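Local coordinates for protein O-methyltransferase (Burkholderia thailandensis, PDB 3MCZ) that probably transfers methyl groups from S-adenosyl-L-methionine to oxygen atoms of its substrates, and is assembled from two copies of the chain, at residues T287-D292 with L316-I322; G330-G334 with I345-S349; T16-A20 with V295-L299; W125-I131 with L305-V309. Where two conformers were deposited one is given. Numbering follows the deposited sequence.

Contact 1: residues T287-D292 with L316-I322; sequences TMTMND and LHPTPWI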
loop_
_atom_site.group_PDB
_atom_site.type_symbol
_atom_site.label_atom_id
_atom_site.label_comp_id
_atom_site.label_asym_id
_atom_site.label_seq_id
_atom_site.Cartn_x
_atom_site.Cartn_y
_atom_site.Cartn_z
ATOM N N THR A 287 9.699 -19.554 14.820
ATOM C CA THR A 287 10.309 -18.360 14.302
ATOM C C THR A 287 10.153 -18.313 12.775
ATOM O O THR A 287 10.191 -19.357 12.090
ATOM C CB THR A 287 11.776 -18.273 14.760
ATOM O OG1 THR A 287 12.308 -17.013 14.368
ATOM C CG2 THR A 287 12.660 -19.405 14.144
HETATM N N MSE A 288 9.949 -17.121 12.221
HETATM C CA MSE A 288 9.863 -17.025 10.770
HETATM C C MSE A 288 11.194 -17.453 10.158
HETATM O O MSE A 288 12.263 -16.995 10.562
HETATM C CB MSE A 288 9.544 -15.615 10.278
HETATM C CG MSE A 288 9.401 -15.601 8.734
HETATM SE SE MSE A 288 8.571 -13.958 8.131
HETATM C CE MSE A 288 6.964 -14.390 9.133
ATOM N N THR A 289 11.132 -18.271 9.131
ATOM C CA THR A 289 12.359 -18.832 8.545
ATOM C C THR A 289 13.193 -17.734 7.869
ATOM O O THR A 289 12.673 -16.950 7.058
ATOM C CB THR A 289 12.001 -19.878 7.503
ATOM O OG1 THR A 289 11.193 -20.879 8.118
ATOM C CG2 THR A 289 13.246 -20.523 6.887
HETATM N N MSE A 290 14.463 -17.664 8.230
HETATM C CA MSE A 290 15.377 -16.680 7.657
HETATM C C MSE A 290 16.749 -17.313 7.536
HETATM O O MSE A 290 17.299 -17.792 8.536
HETATM C CB MSE A 290 15.443 -15.455 8.574
HETATM C CG MSE A 290 16.636 -14.555 8.300
HETATM SE SE MSE A 290 16.834 -13.111 9.569
HETATM C CE MSE A 290 15.910 -11.864 8.305
ATOM N N ASN A 291 17.313 -17.288 6.342
ATOM C CA ASN A 291 18.639 -17.820 6.131
ATOM C C ASN A 291 19.708 -16.868 6.691
ATOM O O ASN A 291 19.424 -15.687 6.982
ATOM C CB ASN A 291 18.864 -18.084 4.638
ATOM C CG ASN A 291 17.914 -19.126 4.091
ATOM O OD1 ASN A 291 17.275 -19.834 4.846
ATOM N ND2 ASN A 291 17.812 -19.210 2.791
ATOM N N ASP A 292 20.940 -17.366 6.814
ATOM C CA ASP A 292 22.084 -16.518 7.265
ATOM C C ASP A 292 22.371 -15.280 6.389
ATOM O O ASP A 292 22.913 -14.298 6.861
ATOM C CB ASP A 292 23.349 -17.375 7.408
ATOM C CG ASP A 292 23.362 -18.170 8.719
ATOM O OD1 ASP A 292 22.799 -17.693 9.762
ATOM O OD2 ASP A 292 23.958 -19.259 8.714
ATOM N N LEU A 316 14.359 -9.761 12.927
ATOM C CA LEU A 316 14.233 -11.203 12.763
ATOM C C LEU A 316 15.649 -11.743 12.748
ATOM O O LEU A 316 16.430 -11.315 11.958
ATOM C CB LEU A 316 13.491 -11.587 11.471
ATOM C CG LEU A 316 13.211 -13.087 11.271
ATOM C CD1 LEU A 316 12.446 -13.722 12.443
ATOM C CD2 LEU A 316 12.476 -13.310 9.902
ATOM N N HIS A 317 15.964 -12.680 13.639
ATOM C CA HIS A 317 17.260 -13.315 13.692
ATOM C C HIS A 317 17.292 -14.563 12.800
ATOM O O HIS A 317 16.285 -15.291 12.711
ATOM C CB HIS A 317 17.600 -13.665 15.141
ATOM C CG HIS A 317 17.519 -12.474 16.043
ATOM N ND1 HIS A 317 18.368 -11.396 15.906
ATOM C CD2 HIS A 317 16.667 -12.165 17.041
ATOM C CE1 HIS A 317 18.049 -10.477 16.803
ATOM N NE2 HIS A 317 17.025 -10.922 17.510
ATOM N N PRO A 318 18.427 -14.800 12.138
ATOM C CA PRO A 318 18.494 -15.986 11.294
ATOM C C PRO A 318 18.233 -17.283 12.037
ATOM O O PRO A 318 18.709 -17.484 13.150
ATOM C CB PRO A 318 19.909 -15.956 10.720
ATOM C CG PRO A 318 20.332 -14.471 10.803
ATOM C CD PRO A 318 19.633 -13.943 12.015
ATOM N N THR A 319 17.513 -18.177 11.368
ATOM C CA THR A 319 17.122 -19.441 11.952
ATOM C C THR A 319 18.299 -20.333 12.300
ATOM O O THR A 319 18.288 -20.925 13.362
ATOM C CB THR A 319 16.067 -20.138 11.039
ATOM O OG1 THR A 319 15.017 -19.180 10.771
ATOM C CG2 THR A 319 15.496 -21.374 11.730
ATOM N N PRO A 320 19.311 -20.438 11.419
ATOM C CA PRO A 320 20.494 -21.191 11.811
ATOM C C PRO A 320 21.226 -20.600 13.012
ATOM O O PRO A 320 21.847 -21.347 13.775
ATOM C CB PRO A 320 21.401 -21.141 10.564
ATOM C CG PRO A 320 20.443 -20.891 9.422
ATOM C CD PRO A 320 19.403 -19.972 10.026
ATOM N N TRP A 321 21.159 -19.282 13.185
ATOM C CA TRP A 321 21.804 -18.642 14.339
ATOM C C TRP A 321 21.043 -19.020 15.621
ATOM O O TRP A 321 21.658 -19.394 16.627
ATOM C CB TRP A 321 21.856 -17.121 14.176
ATOM C CG TRP A 321 22.460 -16.441 15.339
ATOM C CD1 TRP A 321 23.780 -16.237 15.578
ATOM C CD2 TRP A 321 21.756 -15.881 16.433
ATOM N NE1 TRP A 321 23.947 -15.584 16.777
ATOM C CE2 TRP A 321 22.709 -15.382 17.335
ATOM C CE3 TRP A 321 20.408 -15.794 16.762
ATOM C CZ2 TRP A 321 22.354 -14.753 18.528
ATOM C CZ3 TRP A 321 20.057 -15.149 17.952
ATOM C CH2 TRP A 321 21.031 -14.631 18.805
ATOM N N ILE A 322 19.716 -18.935 15.570
ATOM C CA ILE A 322 18.894 -19.385 16.703
ATOM C C ILE A 322 19.207 -20.856 17.049
ATOM O O ILE A 322 19.413 -21.203 18.213
ATOM C CB ILE A 322 17.376 -19.195 16.447
ATOM C CG1 ILE A 322 17.062 -17.706 16.246
ATOM C CG2 ILE A 322 16.583 -19.778 17.623
ATOM C CD1 ILE A 322 15.605 -17.350 15.683
HETATM O O HOH W 1 14.381 -17.196 12.263
#

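Contact 2: residues G330-G334 with I345-S349; sequences GLAVG and IGQRS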
loop_
_atom_site.group_PDB
_atom_site.type_symbol
_atom_site.label_atom_id
_atom_site.label_comp_id
_atom_site.label_asym_id
_atom_site.label_seq_id
_atom_site.Cartn_x
_atom_site.Cartn_y
_atom_site.Cartn_z
ATOM N N GLY A 330 23.307 -26.679 25.155
ATOM C CA GLY A 330 23.395 -28.095 25.457
ATOM C C GLY A 330 22.186 -28.924 25.054
ATOM O O GLY A 330 22.018 -30.017 25.563
ATOM N N LEU A 331 21.332 -28.424 24.165
ATOM C CA LEU A 331 20.157 -29.181 23.731
ATOM C C LEU A 331 20.374 -29.699 22.310
ATOM O O LEU A 331 21.079 -29.077 21.528
ATOM C CB LEU A 331 18.884 -28.329 23.779
ATOM C CG LEU A 331 18.507 -27.661 25.102
ATOM C CD1 LEU A 331 17.186 -26.871 24.955
ATOM C CD2 LEU A 331 18.394 -28.677 26.217
ATOM N N ALA A 332 19.817 -30.860 21.998
ATOM C CA ALA A 332 19.914 -31.429 20.642
ATOM C C ALA A 332 18.784 -30.812 19.850
ATOM O O ALA A 332 17.646 -30.800 20.343
ATOM C CB ALA A 332 19.744 -32.958 20.690
ATOM N N VAL A 333 19.044 -30.300 18.649
ATOM C CA VAL A 333 18.033 -29.519 17.930
ATOM C C VAL A 333 17.414 -30.332 16.815
ATOM O O VAL A 333 18.131 -30.912 16.009
ATOM C CB VAL A 333 18.642 -28.233 17.348
ATOM C CG1 VAL A 333 17.602 -27.455 16.473
ATOM C CG2 VAL A 333 19.152 -27.414 18.482
ATOM N N GLY A 334 16.091 -30.421 16.819
ATOM C CA GLY A 334 15.307 -30.884 15.677
ATOM C C GLY A 334 14.534 -29.710 15.089
ATOM O O GLY A 334 14.497 -28.648 15.662
ATOM N N ILE A 345 13.085 -27.505 17.858
ATOM C CA ILE A 345 12.787 -28.307 19.025
ATOM C C ILE A 345 14.136 -28.671 19.648
ATOM O O ILE A 345 14.889 -29.498 19.122
ATOM C CB ILE A 345 11.940 -29.564 18.639
ATOM C CG1 ILE A 345 10.642 -29.180 17.889
ATOM C CG2 ILE A 345 11.574 -30.444 19.875
ATOM C CD1 ILE A 345 10.668 -29.505 16.359
ATOM N N GLY A 346 14.436 -28.077 20.782
ATOM C CA GLY A 346 15.624 -28.417 21.514
ATOM C C GLY A 346 15.377 -29.445 22.578
ATOM O O GLY A 346 14.670 -29.187 23.550
ATOM N N GLN A 347 16.009 -30.597 22.468
ATOM C CA GLN A 347 15.690 -31.693 23.363
ATOM C C GLN A 347 16.813 -31.898 24.386
ATOM O O GLN A 347 17.985 -31.964 24.002
ATOM C CB GLN A 347 15.443 -32.934 22.499
ATOM C CG GLN A 347 14.461 -32.618 21.284
ATOM C CD GLN A 347 14.633 -33.510 20.038
ATOM O OE1 GLN A 347 14.442 -34.724 20.099
ATOM N NE2 GLN A 347 14.925 -32.884 18.893
ATOM N N ARG A 348 16.461 -31.937 25.672
ATOM C CA ARG A 348 17.430 -32.194 26.738
ATOM C C ARG A 348 17.500 -33.699 26.961
ATOM O O ARG A 348 16.476 -34.363 27.094
ATOM C CB ARG A 348 17.051 -31.470 28.039
ATOM C CG ARG A 348 18.172 -31.465 29.074
ATOM C CD ARG A 348 17.830 -30.739 30.361
ATOM N NE ARG A 348 17.841 -29.270 30.261
ATOM C CZ ARG A 348 18.930 -28.541 30.032
ATOM N NH1 ARG A 348 20.119 -29.122 29.838
ATOM N NH2 ARG A 348 18.827 -27.229 29.955
ATOM N N SER A 349 18.713 -34.237 26.962
ATOM C CA SER A 349 18.901 -35.646 27.233
ATOM C C SER A 349 18.426 -35.983 28.676
ATOM O O SER A 349 18.526 -35.169 29.609
ATOM C CB SER A 349 20.375 -36.023 27.010
ATOM O OG SER A 349 20.648 -37.295 27.568
HETATM O O HOH W 2 20.956 -32.405 26.554
#

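Contact 3: residues T16-A20 with V295-L299; sequences TEDKA and VTPAL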
loop_
_atom_site.group_PDB
_atom_site.type_symbol
_atom_site.label_atom_id
_atom_site.label_comp_id
_atom_site.label_asym_id
_atom_site.label_seq_id
_atom_site.Cartn_x
_atom_site.Cartn_y
_atom_site.Cartn_z
ATOM N N THR A 16 6.729 -19.088 1.142
ATOM C CA THR A 16 7.010 -17.951 0.253
ATOM C C THR A 16 8.326 -18.083 -0.556
ATOM O O THR A 16 9.263 -18.795 -0.173
ATOM C CB THR A 16 7.050 -16.604 1.061
ATOM O OG1 THR A 16 8.351 -16.411 1.649
ATOM C CG2 THR A 16 5.979 -16.590 2.158
ATOM N N GLU A 17 8.379 -17.330 -1.651
ATOM C CA GLU A 17 9.481 -17.347 -2.616
ATOM C C GLU A 17 10.822 -16.849 -2.085
ATOM O O GLU A 17 10.882 -15.893 -1.311
ATOM C CB GLU A 17 9.101 -16.442 -3.796
ATOM C CG GLU A 17 8.047 -17.039 -4.691
ATOM C CD GLU A 17 8.612 -18.174 -5.540
ATOM O OE1 GLU A 17 9.350 -17.904 -6.524
ATOM O OE2 GLU A 17 8.327 -19.335 -5.204
ATOM N N ASP A 18 11.905 -17.446 -2.562
ATOM C CA ASP A 18 13.240 -16.917 -2.280
ATOM C C ASP A 18 13.420 -15.461 -2.775
ATOM O O ASP A 18 14.047 -14.640 -2.104
ATOM C CB ASP A 18 14.299 -17.809 -2.924
ATOM C CG ASP A 18 14.570 -19.089 -2.130
ATOM O OD1 ASP A 18 14.112 -19.223 -0.969
ATOM O OD2 ASP A 18 15.265 -19.962 -2.679
ATOM N N LYS A 19 12.852 -15.160 -3.945
ATOM C CA LYS A 19 13.081 -13.882 -4.630
ATOM C C LYS A 19 11.796 -13.046 -4.748
ATOM O O LYS A 19 10.732 -13.583 -5.019
ATOM C CB LYS A 19 13.666 -14.163 -6.020
ATOM C CG LYS A 19 15.071 -14.790 -5.977
ATOM C CD LYS A 19 16.165 -13.720 -5.784
ATOM C CE LYS A 19 17.562 -14.358 -5.571
ATOM N NZ LYS A 19 17.937 -15.329 -6.644
ATOM N N ALA A 20 11.915 -11.739 -4.521
ATOM C CA ALA A 20 10.806 -10.777 -4.653
ATOM C C ALA A 20 11.280 -9.495 -5.373
ATOM O O ALA A 20 10.747 -8.424 -5.136
ATOM C CB ALA A 20 10.260 -10.403 -3.277
ATOM N N VAL A 295 18.415 -12.188 3.537
ATOM C CA VAL A 295 17.594 -11.744 2.410
ATOM C C VAL A 295 16.738 -12.843 1.820
ATOM O O VAL A 295 15.932 -12.558 0.934
ATOM C CB VAL A 295 18.404 -11.084 1.292
ATOM C CG1 VAL A 295 19.106 -9.822 1.791
ATOM C CG2 VAL A 295 19.449 -12.042 0.697
ATOM N N THR A 296 16.919 -14.084 2.274
ATOM C CA THR A 296 16.178 -15.198 1.770
ATOM C C THR A 296 15.575 -15.958 2.939
ATOM O O THR A 296 16.254 -16.139 3.950
ATOM C CB THR A 296 17.080 -16.108 0.931
ATOM O OG1 THR A 296 18.102 -16.636 1.739
ATOM C CG2 THR A 296 17.800 -15.340 -0.090
ATOM N N PRO A 297 14.294 -16.357 2.831
ATOM C CA PRO A 297 13.315 -15.933 1.799
ATOM C C PRO A 297 13.043 -14.441 1.855
ATOM O O PRO A 297 13.173 -13.843 2.914
ATOM C CB PRO A 297 12.030 -16.701 2.159
ATOM C CG PRO A 297 12.355 -17.541 3.346
ATOM C CD PRO A 297 13.738 -17.318 3.794
ATOM N N ALA A 298 12.679 -13.836 0.714
ATOM C CA ALA A 298 12.593 -12.387 0.637
ATOM C C ALA A 298 11.658 -11.809 1.695
ATOM O O ALA A 298 11.904 -10.718 2.248
ATOM C CB ALA A 298 12.143 -11.938 -0.781
ATOM N N LEU A 299 10.544 -12.486 1.937
ATOM C CA LEU A 299 9.570 -11.944 2.889
ATOM C C LEU A 299 10.110 -11.924 4.342
ATOM O O LEU A 299 9.650 -11.134 5.160
ATOM C CB LEU A 299 8.212 -12.645 2.735
ATOM C CG LEU A 299 7.473 -12.231 1.428
ATOM C CD1 LEU A 299 6.128 -12.976 1.307
ATOM C CD2 LEU A 299 7.247 -10.675 1.269
HETATM O O HOH W 3 9.463 -14.537 0.129
HETATM O O HOH W 4 15.977 -12.294 -1.633
#

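Contact 4: residues W125-I131 with L305-V309; sequences WPRLGEI and LHMMV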
loop_
_atom_site.group_PDB
_atom_site.type_symbol
_atom_site.label_atom_id
_atom_site.label_comp_id
_atom_site.label_asym_id
_atom_site.label_seq_id
_atom_site.Cartn_x
_atom_site.Cartn_y
_atom_site.Cartn_z
ATOM N N TRP A 125 4.706 4.376 9.279
ATOM C CA TRP A 125 5.583 3.988 8.175
ATOM C C TRP A 125 6.322 5.133 7.499
ATOM O O TRP A 125 7.526 5.008 7.247
ATOM C CB TRP A 125 4.840 3.007 7.210
ATOM C CG TRP A 125 4.899 1.681 7.808
ATOM C CD1 TRP A 125 4.086 1.183 8.770
ATOM C CD2 TRP A 125 5.920 0.665 7.582
ATOM N NE1 TRP A 125 4.514 -0.075 9.151
ATOM C CE2 TRP A 125 5.648 -0.399 8.460
ATOM C CE3 TRP A 125 7.047 0.579 6.751
ATOM C CZ2 TRP A 125 6.422 -1.565 8.494
ATOM C CZ3 TRP A 125 7.825 -0.584 6.788
ATOM C CH2 TRP A 125 7.513 -1.635 7.665
ATOM N N PRO A 126 5.670 6.289 7.289
ATOM C CA PRO A 126 6.392 7.422 6.757
ATOM C C PRO A 126 7.420 8.000 7.732
ATOM O O PRO A 126 8.178 8.886 7.357
ATOM C CB PRO A 126 5.283 8.449 6.492
ATOM C CG PRO A 126 4.092 7.667 6.366
ATOM C CD PRO A 126 4.238 6.596 7.389
ATOM N N ARG A 127 7.459 7.486 8.961
ATOM C CA ARG A 127 8.409 7.994 9.947
ATOM C C ARG A 127 9.606 7.099 10.063
ATOM O O ARG A 127 10.363 7.197 11.041
ATOM C CB ARG A 127 7.703 8.198 11.301
ATOM C CG ARG A 127 6.602 9.208 11.198
ATOM C CD ARG A 127 5.791 9.354 12.488
ATOM N NE ARG A 127 6.573 10.148 13.422
ATOM C CZ ARG A 127 6.162 10.596 14.608
ATOM N NH1 ARG A 127 4.943 10.329 15.068
ATOM N NH2 ARG A 127 7.005 11.321 15.332
ATOM N N LEU A 128 9.833 6.266 9.036
ATOM C CA LEU A 128 10.992 5.434 8.980
ATOM C C LEU A 128 12.277 6.145 9.287
ATOM O O LEU A 128 13.130 5.591 9.986
ATOM C CB LEU A 128 11.163 4.777 7.615
ATOM C CG LEU A 128 10.704 3.352 7.454
ATOM C CD1 LEU A 128 10.723 2.969 5.968
ATOM C CD2 LEU A 128 11.664 2.401 8.275
ATOM N N GLY A 129 12.471 7.320 8.685
ATOM C CA GLY A 129 13.702 8.103 8.868
ATOM C C GLY A 129 14.005 8.392 10.330
ATOM O O GLY A 129 15.156 8.401 10.734
ATOM N N GLU A 130 12.971 8.644 11.130
ATOM C CA GLU A 130 13.159 8.907 12.561
ATOM C C GLU A 130 13.556 7.632 13.316
ATOM O O GLU A 130 14.380 7.679 14.242
ATOM C CB GLU A 130 11.874 9.461 13.209
ATOM C CG GLU A 130 11.423 10.814 12.691
ATOM C CD GLU A 130 10.031 11.190 13.214
ATOM O OE1 GLU A 130 9.894 11.359 14.445
ATOM O OE2 GLU A 130 9.072 11.292 12.396
ATOM N N ILE A 131 12.912 6.530 12.970
ATOM C CA ILE A 131 13.154 5.230 13.623
ATOM C C ILE A 131 14.565 4.778 13.391
ATOM O O ILE A 131 15.240 4.321 14.326
ATOM C CB ILE A 131 12.180 4.097 13.131
ATOM C CG1 ILE A 131 10.712 4.525 13.263
ATOM C CG2 ILE A 131 12.482 2.759 13.904
ATOM C CD1 ILE A 131 9.738 3.563 12.582
ATOM N N LEU A 305 12.249 -5.805 8.945
ATOM C CA LEU A 305 11.983 -4.384 8.900
ATOM C C LEU A 305 10.650 -4.005 9.550
ATOM O O LEU A 305 10.553 -2.972 10.224
ATOM C CB LEU A 305 12.055 -3.884 7.436
ATOM C CG LEU A 305 11.905 -2.353 7.245
ATOM C CD1 LEU A 305 13.106 -1.614 7.897
ATOM C CD2 LEU A 305 11.751 -1.976 5.780
ATOM N N HIS A 306 9.606 -4.799 9.305
ATOM C CA HIS A 306 8.300 -4.606 9.929
ATOM C C HIS A 306 8.454 -4.545 11.460
ATOM O O HIS A 306 7.916 -3.656 12.134
ATOM C CB HIS A 306 7.397 -5.746 9.474
ATOM C CG HIS A 306 5.937 -5.545 9.734
ATOM N ND1 HIS A 306 4.980 -6.344 9.150
ATOM C CD2 HIS A 306 5.270 -4.644 10.485
ATOM C CE1 HIS A 306 3.781 -5.951 9.549
ATOM N NE2 HIS A 306 3.930 -4.929 10.374
HETATM N N MSE A 307 9.219 -5.463 12.006
HETATM C CA MSE A 307 9.390 -5.548 13.457
HETATM C C MSE A 307 10.217 -4.384 13.976
HETATM O O MSE A 307 9.913 -3.879 15.037
HETATM C CB MSE A 307 10.036 -6.883 13.858
HETATM C CG MSE A 307 9.154 -8.114 13.620
HETATM SE SE MSE A 307 7.383 -7.995 14.428
HETATM C CE MSE A 307 7.871 -7.077 16.055
HETATM N N MSE A 308 11.200 -3.932 13.199
HETATM C CA MSE A 308 11.969 -2.720 13.509
HETATM C C MSE A 308 11.062 -1.497 13.539
HETATM O O MSE A 308 11.215 -0.607 14.401
HETATM C CB MSE A 308 13.091 -2.536 12.468
HETATM C CG MSE A 308 14.101 -1.465 12.812
HETATM SE SE MSE A 308 14.854 -0.676 11.281
HETATM C CE MSE A 308 13.563 0.544 11.083
ATOM N N VAL A 309 10.088 -1.422 12.625
ATOM C CA VAL A 309 9.154 -0.291 12.723
ATOM C C VAL A 309 8.314 -0.399 14.020
ATOM O O VAL A 309 8.067 0.633 14.687
ATOM C CB VAL A 309 8.269 -0.142 11.469
ATOM C CG1 VAL A 309 7.124 0.867 11.698
ATOM C CG2 VAL A 309 9.155 0.259 10.261
#

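Contact 1: residues T287-D292 with L316-I322
At the end of strand 281-288 in the Rossmann-like fold of an S-adenosylmethionine-dependent methyltransferase, the departing chain meets the residues that start helix 319-328. Leu316 begins the encounter: its CD2 packs 3.7 Å from CB of Met288 and 3.9 Å from CB of Met290, while its side chain also touches Phe303 of helix 298-310. Met290, a selenomethionine, extends toward 316-322, with SE 3.0 Å from the Leu316 O. His317 points its CB away from 287-292; its NE2 is hydrogen-bonded to the Phe261 O, and its carbonyl binds a bridging water. Pro318, the N-cap residue, presents CD at 3.8 Å to the Met290 SE. Thr319 then provides the central link, a reciprocal pair of hydrogen bonds with a single residue: its N donates to the Met290 O (2.9 Å) and its OG1 accepts from the Met290 N (3.0 Å), tying the helix start to the extended chain. Pro320 brings its CD to 3.4 Å from the same Met290 O, and Ile322 places CD1 3.6 Å from the Thr287 OG1. The water joins the two segments: it donates to Met288 O and His317 O (both 2.7 Å) and accepts from Thr287 OG1 (3.0 Å) and Thr319 OG1 (2.6 Å).

Contact 2: residues G330-G334 with I345-S349
Leu331 reaches across to segment 345-349, where its CD2 lies 3.6 Å from CB of Arg348 and covers one face of the guanidinium, and its CD1 comes 3.7 Å from the Gly346 O. Gly346 has to be small for this to happen: a CB there would sit about 3.0 Å from the Leu331 CD1. The Arg348 head is held in turn by the carbonyls of Val277 and Ala274, and Leu331 also packs on Val326 of helix 319-328. Leu331 and Arg348 adjoin the open end of a beta hairpin, strands 332-338 and 341-347, and Gly346 lies in its second strand. The hairpin supplies the last two strands of the seven-stranded sheet, in the 3-2-1-4-5-7-6 order characteristic of class I methyltransferases; of these, 341-347 runs antiparallel to all the others. Ala332 and Gln347 form a hydrogen-bonded pair (Ala332 N to Gln347 O 2.9 Å, Gln347 N to Ala332 O 2.7 Å), as do Gly334 and Ile345 (Gly334 N to Ile345 O 2.8 Å, Ile345 N to Gly334 O 2.9 Å). Between them Val333 and Gly346 make a non-hydrogen-bonded pair. Gln347 curls over Gly334, where a CB would lie about 3.0 Å from the Gln347 NE2. Beyond the strands, Gly330 closes helix 319-328 in a Schellman motif with positive phi; a water accepts from the Ser349 N (2.9 Å) and donates to the Gly330 O (2.8 Å).

Contact 3: residues T16-A20 with V295-L299
Direct hydrogen bonding is sparse here and converges on one amide: Ala298 N makes two weak bonds, to Glu17 O at 3.4 Å and to Asp18 O at 3.2 Å. Water carries more of the polar contact. One molecule lies 2.7 Å from the Thr16 OG1, donates to the Glu17 O at a very short 2.4 Å and accepts from the Leu299 N at 2.9 Å; a second donates to both Asp18 O (3.1 Å) and Val295 O (2.6 Å). The Ala298 N and Leu299 N, near the start of helix 298-310, thus find acceptors in carbonyls and one water. In fold terms, the N-terminal chain, on its way to helix 25-33, crosses the link that joins strand 281-288 of the methyltransferase sheet to helix 298-310, a link bent by the cis peptide between Thr296 and Pro297. Van der Waals contacts complete the joint. The apolar ones are Thr16 CG2 with the Leu299 CD1, at 3.7 Å, and, farther along, Ala20 CB with Ala298 CB at 3.5 Å; the Thr16 OG1 also rests 3.7 Å from the Pro297 CB. The dimer adds a further layer, for Val295 packs on His78 and Ala298 on Ala82 of the second subunit.

Contact 4: residues W125-I131 with L305-V309
This is side-chain packing between the short helix 128-132, with the 3-10 turn preceding it, and the later part of helix 298-310 in the methyltransferase domain; it is built from apolar and aromatic contacts beside the dimer interface. Trp125 is the residue most covered. Its indole reaches along the opposing helix, close to Leu305 and His306, and turns its edge toward the face of the His306 imidazole in an offset edge-to-face pair (centroids of the six-membered ring and the imidazole 5.8 Å apart, planes at 71°). Val309 comes next in buried area and works as a wedge: its CG2 stands over the face of the Trp125 six-membered ring, 3.7 Å from the centroid and 13° off the normal, a CH-pi contact, and the same methyl lies 3.9 Å from CD2 of Leu128. Leu128 CD2 also touches the Met308 CE at 3.9 Å and the Leu305 CD1 at 4.3 Å. Trp125 and His306 both pack on Arg36 of the second subunit, whose Lys72 NZ is hydrogen-bonded to Ile131 O. The third large contributor, Ile131, closes the far end: its CD1 lies 3.9 Å from the Val309 CG1, and its CG2 approaches the Met308 O at 3.6 Å and CE at 3.7 Å.

Helix 298-310 is the common thread: contact 3 uses its beginning and contact 4, its centre about 20 Å away, its later part, and both touch the second subunit. Contact 1 sits between strand 281-288, which precedes that helix, and helix 319-328, which follows it, and meets contact 3 directly through Asn291 and Thr296. Contact 2 comes last along the chain, its centre about 17 Å from that of contact 1, and reaches the same sheet through strand 341-347, the neighbour of strand 281-288. Contacts 1, 3 and 4 alternate their segments. The series therefore runs from the sheet's hairpin edge to the dimer interface, connecting the methyltransferase core with the N-terminal region.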